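Local coordinates for pesticidal crystal protein CRY4AA (PDB 2C9K) that acts as a mosquito-larvicidal toxin that binds midgut epithelial cells of insects and promotes their colloidosmotic lysis, at residues Leu25-Phe30 / Thr83-Leu88; Asn99-Arg104 / Val158-Tyr163. One frame throughout, in Å; residues are numbered along the deposited sequence.

Contact 1: Leu25-Phe30 / Thr83-Leu88; sequences LALIGF and TYHNHL
With His-85 CG anti to its backbone N (chi1 -177°), the imidazole is carried alongside Phe-30, and the two side chains slide past each other in opposite directions. Phe-30 CB lies over one face of that ring in a CH-pi contact, 4.0 Å from the centroid of the His-85 ring and 29° off its normal. The edge of the same imidazole is turned to the backbone, where CE1 faces the carbonyl oxygen of Leu-27. In Phe-30, CG lies beside its own backbone N, and the phenyl that follows meets Tyr-84 rim to rim, with planes at 79° and CE1 of Phe-30 3.5 Å from CE2 of Tyr-84, so neither ring lies over the other's face. Ala-26 extends this apolar patch. Its CB lies in the plane of the phenol at the ring edge, 3.8 Å from Tyr-84 CE2, and also packs on the CD2 methyl of Leu-88. That methyl reaches Leu-27 as well, with CD2 of Leu-88 4.4 Å from CB of Leu-27. The buried phenol oxygen is satisfied by a hydrogen bond to Gln-156 of helix 140-164, which also receives Phe-30 on Leu-149. The three rings thus form an aromatic cluster joining residues 25-30, which lead into helix 29-37, to helix 77-89, side-chain packing that belongs to the all-helical bundle of the delta endotoxin N-terminal domain.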
loop_
_atom_site.group_PDB
_atom_site.type_symbol
_atom_site.label_atom_id
_atom_site.label_comp_id
_atom_site.label_asym_id
_atom_site.label_seq_id
_atom_site.Cartn_x
_atom_site.Cartn_y
_atom_site.Cartn_z
ATOM N N LEU A 25 10.654 -18.370 0.033
ATOM C CA LEU A 25 10.278 -17.544 1.176
ATOM C C LEU A 25 9.610 -18.362 2.274
ATOM O O LEU A 25 9.050 -17.802 3.215
ATOM C CB LEU A 25 9.320 -16.423 0.737
ATOM C CG LEU A 25 9.803 -15.264 -0.144
ATOM C CD1 LEU A 25 10.258 -15.772 -1.502
ATOM C CD2 LEU A 25 8.665 -14.265 -0.308
ATOM N N ALA A 26 9.672 -19.686 2.151
ATOM C CA ALA A 26 9.061 -20.583 3.129
ATOM C C ALA A 26 9.873 -20.724 4.420
ATOM O O ALA A 26 9.455 -20.260 5.478
ATOM C CB ALA A 26 8.837 -21.956 2.501
ATOM N N LEU A 27 11.035 -21.361 4.323
ATOM C CA LEU A 27 11.906 -21.586 5.474
ATOM C C LEU A 27 12.073 -20.396 6.426
ATOM O O LEU A 27 12.134 -20.569 7.644
ATOM C CB LEU A 27 13.287 -22.032 4.989
ATOM C CG LEU A 27 14.338 -22.306 6.066
ATOM C CD1 LEU A 27 13.952 -23.541 6.877
ATOM C CD2 LEU A 27 15.687 -22.499 5.402
ATOM N N ILE A 28 12.155 -19.193 5.872
ATOM C CA ILE A 28 12.343 -17.995 6.678
ATOM C C ILE A 28 11.060 -17.199 6.866
ATOM O O ILE A 28 10.677 -16.895 7.996
ATOM C CB ILE A 28 13.408 -17.081 6.048
ATOM C CG1 ILE A 28 14.735 -17.839 5.953
ATOM C CG2 ILE A 28 13.547 -15.795 6.853
ATOM C CD1 ILE A 28 15.156 -18.513 7.248
ATOM N N GLY A 29 10.413 -16.847 5.758
ATOM C CA GLY A 29 9.169 -16.099 5.833
ATOM C C GLY A 29 8.175 -16.794 6.746
ATOM O O GLY A 29 7.399 -16.146 7.443
ATOM N N PHE A 30 8.198 -18.123 6.743
ATOM C CA PHE A 30 7.302 -18.888 7.592
ATOM C C PHE A 30 7.706 -18.742 9.042
ATOM O O PHE A 30 6.853 -18.708 9.925
ATOM C CB PHE A 30 7.320 -20.357 7.197
ATOM C CG PHE A 30 6.338 -20.698 6.124
ATOM C CD1 PHE A 30 6.660 -21.615 5.136
ATOM C CD2 PHE A 30 5.069 -20.122 6.118
ATOM C CE1 PHE A 30 5.736 -21.955 4.159
ATOM C CE2 PHE A 30 4.135 -20.455 5.145
ATOM C CZ PHE A 30 4.465 -21.373 4.162
ATOM N N THR A 83 4.162 -28.822 9.523
ATOM C CA THR A 83 4.801 -30.049 9.056
ATOM C C THR A 83 5.637 -29.758 7.813
ATOM O O THR A 83 6.786 -30.187 7.707
ATOM C CB THR A 83 3.752 -31.128 8.713
ATOM O OG1 THR A 83 2.956 -31.411 9.871
ATOM C CG2 THR A 83 4.436 -32.405 8.251
ATOM N N TYR A 84 5.047 -29.031 6.872
ATOM C CA TYR A 84 5.736 -28.662 5.644
ATOM C C TYR A 84 6.998 -27.882 5.987
ATOM O O TYR A 84 8.075 -28.138 5.443
ATOM C CB TYR A 84 4.836 -27.781 4.779
ATOM C CG TYR A 84 5.582 -27.039 3.693
ATOM C CD1 TYR A 84 5.898 -27.661 2.492
ATOM C CD2 TYR A 84 6.002 -25.721 3.884
ATOM C CE1 TYR A 84 6.609 -26.998 1.508
ATOM C CE2 TYR A 84 6.718 -25.051 2.907
ATOM C CZ TYR A 84 7.017 -25.695 1.721
ATOM O OH TYR A 84 7.723 -25.045 0.742
ATOM N N HIS A 85 6.846 -26.916 6.887
ATOM C CA HIS A 85 7.957 -26.076 7.304
ATOM C C HIS A 85 9.110 -26.881 7.899
ATOM O O HIS A 85 10.274 -26.567 7.656
ATOM C CB HIS A 85 7.473 -25.034 8.317
ATOM C CG HIS A 85 8.537 -24.076 8.752
ATOM N ND1 HIS A 85 9.285 -23.340 7.859
ATOM C CD2 HIS A 85 8.962 -23.717 9.986
ATOM C CE1 HIS A 85 10.123 -22.566 8.524
ATOM N NE2 HIS A 85 9.947 -22.775 9.816
ATOM N N ASN A 86 8.786 -27.916 8.672
ATOM C CA ASN A 86 9.816 -28.748 9.291
ATOM C C ASN A 86 10.591 -29.559 8.261
ATOM O O ASN A 86 11.815 -29.463 8.189
ATOM C CB ASN A 86 9.206 -29.698 10.330
ATOM C CG ASN A 86 8.672 -28.968 11.547
ATOM O OD1 ASN A 86 9.279 -28.013 12.030
ATOM N ND2 ASN A 86 7.540 -29.429 12.059
ATOM N N HIS A 87 9.881 -30.354 7.466
ATOM C CA HIS A 87 10.523 -31.177 6.446
ATOM C C HIS A 87 11.440 -30.344 5.557
ATOM O O HIS A 87 12.458 -30.831 5.055
ATOM C CB HIS A 87 9.460 -31.876 5.597
ATOM C CG HIS A 87 8.561 -32.776 6.387
ATOM N ND1 HIS A 87 9.043 -33.788 7.188
ATOM C CD2 HIS A 87 7.214 -32.810 6.506
ATOM C CE1 HIS A 87 8.030 -34.408 7.767
ATOM N NE2 HIS A 87 6.909 -33.834 7.370
ATOM N N LEU A 88 11.071 -29.083 5.371
ATOM C CA LEU A 88 11.857 -28.172 4.556
ATOM C C LEU A 88 13.130 -27.846 5.322
ATOM O O LEU A 88 14.235 -28.033 4.818
ATOM C CB LEU A 88 11.058 -26.898 4.280
ATOM C CG LEU A 88 11.668 -25.890 3.306
ATOM C CD1 LEU A 88 12.144 -26.590 2.038
ATOM C CD2 LEU A 88 10.623 -24.838 2.979
#

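Contact 2: Asn99-Arg104 / Val158-Tyr163; sequences NTQDVR and VKFEAY
The carboxylate of Glu-161 lies nearer to the aliphatic part of Arg-104 than to its charged end: OE2 of Glu-161 is 3.3 Å from Arg-104 CD, whereas NH1 of Arg-104 stands 3.8 Å from the same OE2. The salt bridge is therefore a long one, and the guanidinium and carboxylate planes, 46° apart, do not match as a paired fork would. It sits where helices 103-123 and 140-164, the two long arms of a helical hairpin whose connection includes helix 129-137 and the Cys-125 to Cys-132 disulfide, approach each other at the end remote from that disulfide. The bend of Arg-104 at chi3 (-81°) turns NE off the line of the chain, while CG and CD stay beside the Glu-161 carboxylate. Phe-160 leaves its backbone toward segment 99-104, and Arg-104 CG lies in plane at its ring edge, 3.8 Å from CE2 of Phe-160. Val-103 CB comes to 4.0 Å from CZ of the same ring, and Trp-91 adds an edge-to-face partner. A type I turn from Asn-99 to Asp-102 carries Gln-101, whose amide crosses Phe-160 obliquely, the planes 12° apart, with NE2 of Gln-101 near the CZ end of the Phe-160 ring.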
loop_
_atom_site.group_PDB
_atom_site.type_symbol
_atom_site.label_atom_id
_atom_site.label_comp_id
_atom_site.label_asym_id
_atom_site.label_seq_id
_atom_site.Cartn_x
_atom_site.Cartn_y
_atom_site.Cartn_z
ATOM N N ASN A 99 15.628 -39.106 0.990
ATOM C CA ASN A 99 14.366 -39.407 1.658
ATOM C C ASN A 99 13.759 -38.137 2.238
ATOM O O ASN A 99 12.647 -37.753 1.874
ATOM C CB ASN A 99 14.569 -40.435 2.767
ATOM C CG ASN A 99 13.257 -40.958 3.313
ATOM O OD1 ASN A 99 12.456 -41.542 2.578
ATOM N ND2 ASN A 99 13.026 -40.749 4.604
ATOM N N THR A 100 14.486 -37.490 3.144
ATOM C CA THR A 100 14.007 -36.245 3.738
ATOM C C THR A 100 14.076 -35.185 2.636
ATOM O O THR A 100 13.777 -34.008 2.851
ATOM C CB THR A 100 14.882 -35.798 4.946
ATOM O OG1 THR A 100 16.210 -35.503 4.502
ATOM C CG2 THR A 100 14.938 -36.894 6.004
ATOM N N GLN A 101 14.480 -35.638 1.452
ATOM C CA GLN A 101 14.600 -34.799 0.270
ATOM C C GLN A 101 13.305 -34.960 -0.502
ATOM O O GLN A 101 13.037 -34.236 -1.452
ATOM C CB GLN A 101 15.781 -35.276 -0.576
ATOM C CG GLN A 101 16.248 -34.337 -1.677
ATOM C CD GLN A 101 15.262 -34.210 -2.808
ATOM O OE1 GLN A 101 14.591 -35.174 -3.172
ATOM N NE2 GLN A 101 15.177 -33.017 -3.388
ATOM N N ASP A 102 12.500 -35.928 -0.079
ATOM C CA ASP A 102 11.226 -36.181 -0.726
ATOM C C ASP A 102 10.196 -35.197 -0.188
ATOM O O ASP A 102 9.118 -35.595 0.258
ATOM C CB ASP A 102 10.760 -37.610 -0.458
ATOM C CG ASP A 102 10.113 -38.244 -1.673
ATOM O OD1 ASP A 102 9.399 -39.262 -1.522
ATOM O OD2 ASP A 102 10.327 -37.728 -2.787
ATOM N N VAL A 103 10.558 -33.914 -0.221
ATOM C CA VAL A 103 9.697 -32.825 0.237
ATOM C C VAL A 103 8.541 -32.682 -0.742
ATOM O O VAL A 103 7.482 -32.151 -0.408
ATOM C CB VAL A 103 10.465 -31.487 0.264
ATOM C CG1 VAL A 103 9.530 -30.355 0.637
ATOM C CG2 VAL A 103 11.619 -31.568 1.243
ATOM N N ARG A 104 8.767 -33.164 -1.960
ATOM C CA ARG A 104 7.771 -33.106 -3.017
ATOM C C ARG A 104 6.415 -33.676 -2.605
ATOM O O ARG A 104 5.378 -33.286 -3.150
ATOM C CB ARG A 104 8.305 -33.824 -4.261
ATOM C CG ARG A 104 9.466 -33.078 -4.901
ATOM C CD ARG A 104 9.910 -33.669 -6.226
ATOM N NE ARG A 104 10.780 -34.825 -6.053
ATOM C CZ ARG A 104 11.638 -35.246 -6.975
ATOM N NH1 ARG A 104 11.737 -34.599 -8.129
ATOM N NH2 ARG A 104 12.404 -36.307 -6.743
ATOM N N VAL A 158 8.065 -24.405 -7.142
ATOM C CA VAL A 158 8.648 -24.133 -8.443
ATOM C C VAL A 158 10.157 -23.989 -8.319
ATOM O O VAL A 158 10.908 -24.583 -9.083
ATOM C CB VAL A 158 8.067 -22.852 -9.051
ATOM C CG1 VAL A 158 8.866 -22.445 -10.268
ATOM C CG2 VAL A 158 6.621 -23.085 -9.441
ATOM N N LYS A 159 10.599 -23.199 -7.349
ATOM C CA LYS A 159 12.028 -22.986 -7.132
ATOM C C LYS A 159 12.711 -24.293 -6.763
ATOM O O LYS A 159 13.756 -24.632 -7.315
ATOM C CB LYS A 159 12.260 -21.971 -6.008
ATOM C CG LYS A 159 11.828 -20.552 -6.329
ATOM C CD LYS A 159 12.138 -19.643 -5.147
ATOM C CE LYS A 159 11.665 -18.218 -5.369
ATOM N NZ LYS A 159 11.885 -17.411 -4.137
ATOM N N PHE A 160 12.108 -25.008 -5.819
ATOM C CA PHE A 160 12.627 -26.280 -5.337
ATOM C C PHE A 160 12.921 -27.256 -6.478
ATOM O O PHE A 160 13.976 -27.897 -6.515
ATOM C CB PHE A 160 11.621 -26.913 -4.373
ATOM C CG PHE A 160 12.099 -28.191 -3.758
ATOM C CD1 PHE A 160 13.133 -28.184 -2.829
ATOM C CD2 PHE A 160 11.542 -29.409 -4.135
ATOM C CE1 PHE A 160 13.608 -29.368 -2.286
ATOM C CE2 PHE A 160 12.011 -30.603 -3.598
ATOM C CZ PHE A 160 13.048 -30.583 -2.671
ATOM N N GLU A 161 11.984 -27.360 -7.410
ATOM C CA GLU A 161 12.127 -28.263 -8.537
ATOM C C GLU A 161 13.171 -27.812 -9.559
ATOM O O GLU A 161 13.985 -28.616 -10.009
ATOM C CB GLU A 161 10.765 -28.457 -9.209
ATOM C CG GLU A 161 10.336 -29.922 -9.324
ATOM C CD GLU A 161 10.279 -30.644 -7.978
ATOM O OE1 GLU A 161 9.158 -30.918 -7.484
ATOM O OE2 GLU A 161 11.360 -30.934 -7.415
ATOM N N ALA A 162 13.162 -26.536 -9.928
ATOM C CA ALA A 162 14.127 -26.029 -10.902
ATOM C C ALA A 162 15.551 -26.223 -10.394
ATOM O O ALA A 162 16.508 -26.252 -11.167
ATOM C CB ALA A 162 13.870 -24.558 -11.176
ATOM N N TYR A 163 15.674 -26.353 -9.081
ATOM C CA TYR A 163 16.960 -26.537 -8.423
ATOM C C TYR A 163 17.429 -27.983 -8.568
ATOM O O TYR A 163 18.631 -28.257 -8.629
ATOM C CB TYR A 163 16.819 -26.174 -6.944
ATOM C CG TYR A 163 18.018 -26.498 -6.083
ATOM C CD1 TYR A 163 19.209 -25.786 -6.207
ATOM C CD2 TYR A 163 17.950 -27.505 -5.119
ATOM C CE1 TYR A 163 20.300 -26.068 -5.392
ATOM C CE2 TYR A 163 19.035 -27.793 -4.302
ATOM C CZ TYR A 163 20.205 -27.072 -4.443
ATOM O OH TYR A 163 21.276 -27.354 -3.626
#

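Contacts 1 and 2 lie with their centres 12 Å apart, on the same side of the chain's centre, and follow each other in series along the N-terminal domain. They share helix 140-164: contact 2 uses its residues 158-163 directly, while contact 1 leans on it two to nine residues earlier, through Gln-156, Val-153 and Leu-149. Two packing approaches tie them further. Leu-25 CD1 comes within 3.5 Å of Lys-159 NZ, and His-87 O lies 4.0 Å from Val-103 CG2, where the end of helix 77-89 lies beside the start of helix 103-123. Both contacts thus pack near one end of the bundle, whose hairpin of helices 103-123 and 140-164 is thought to enter the membrane in toxins of this family.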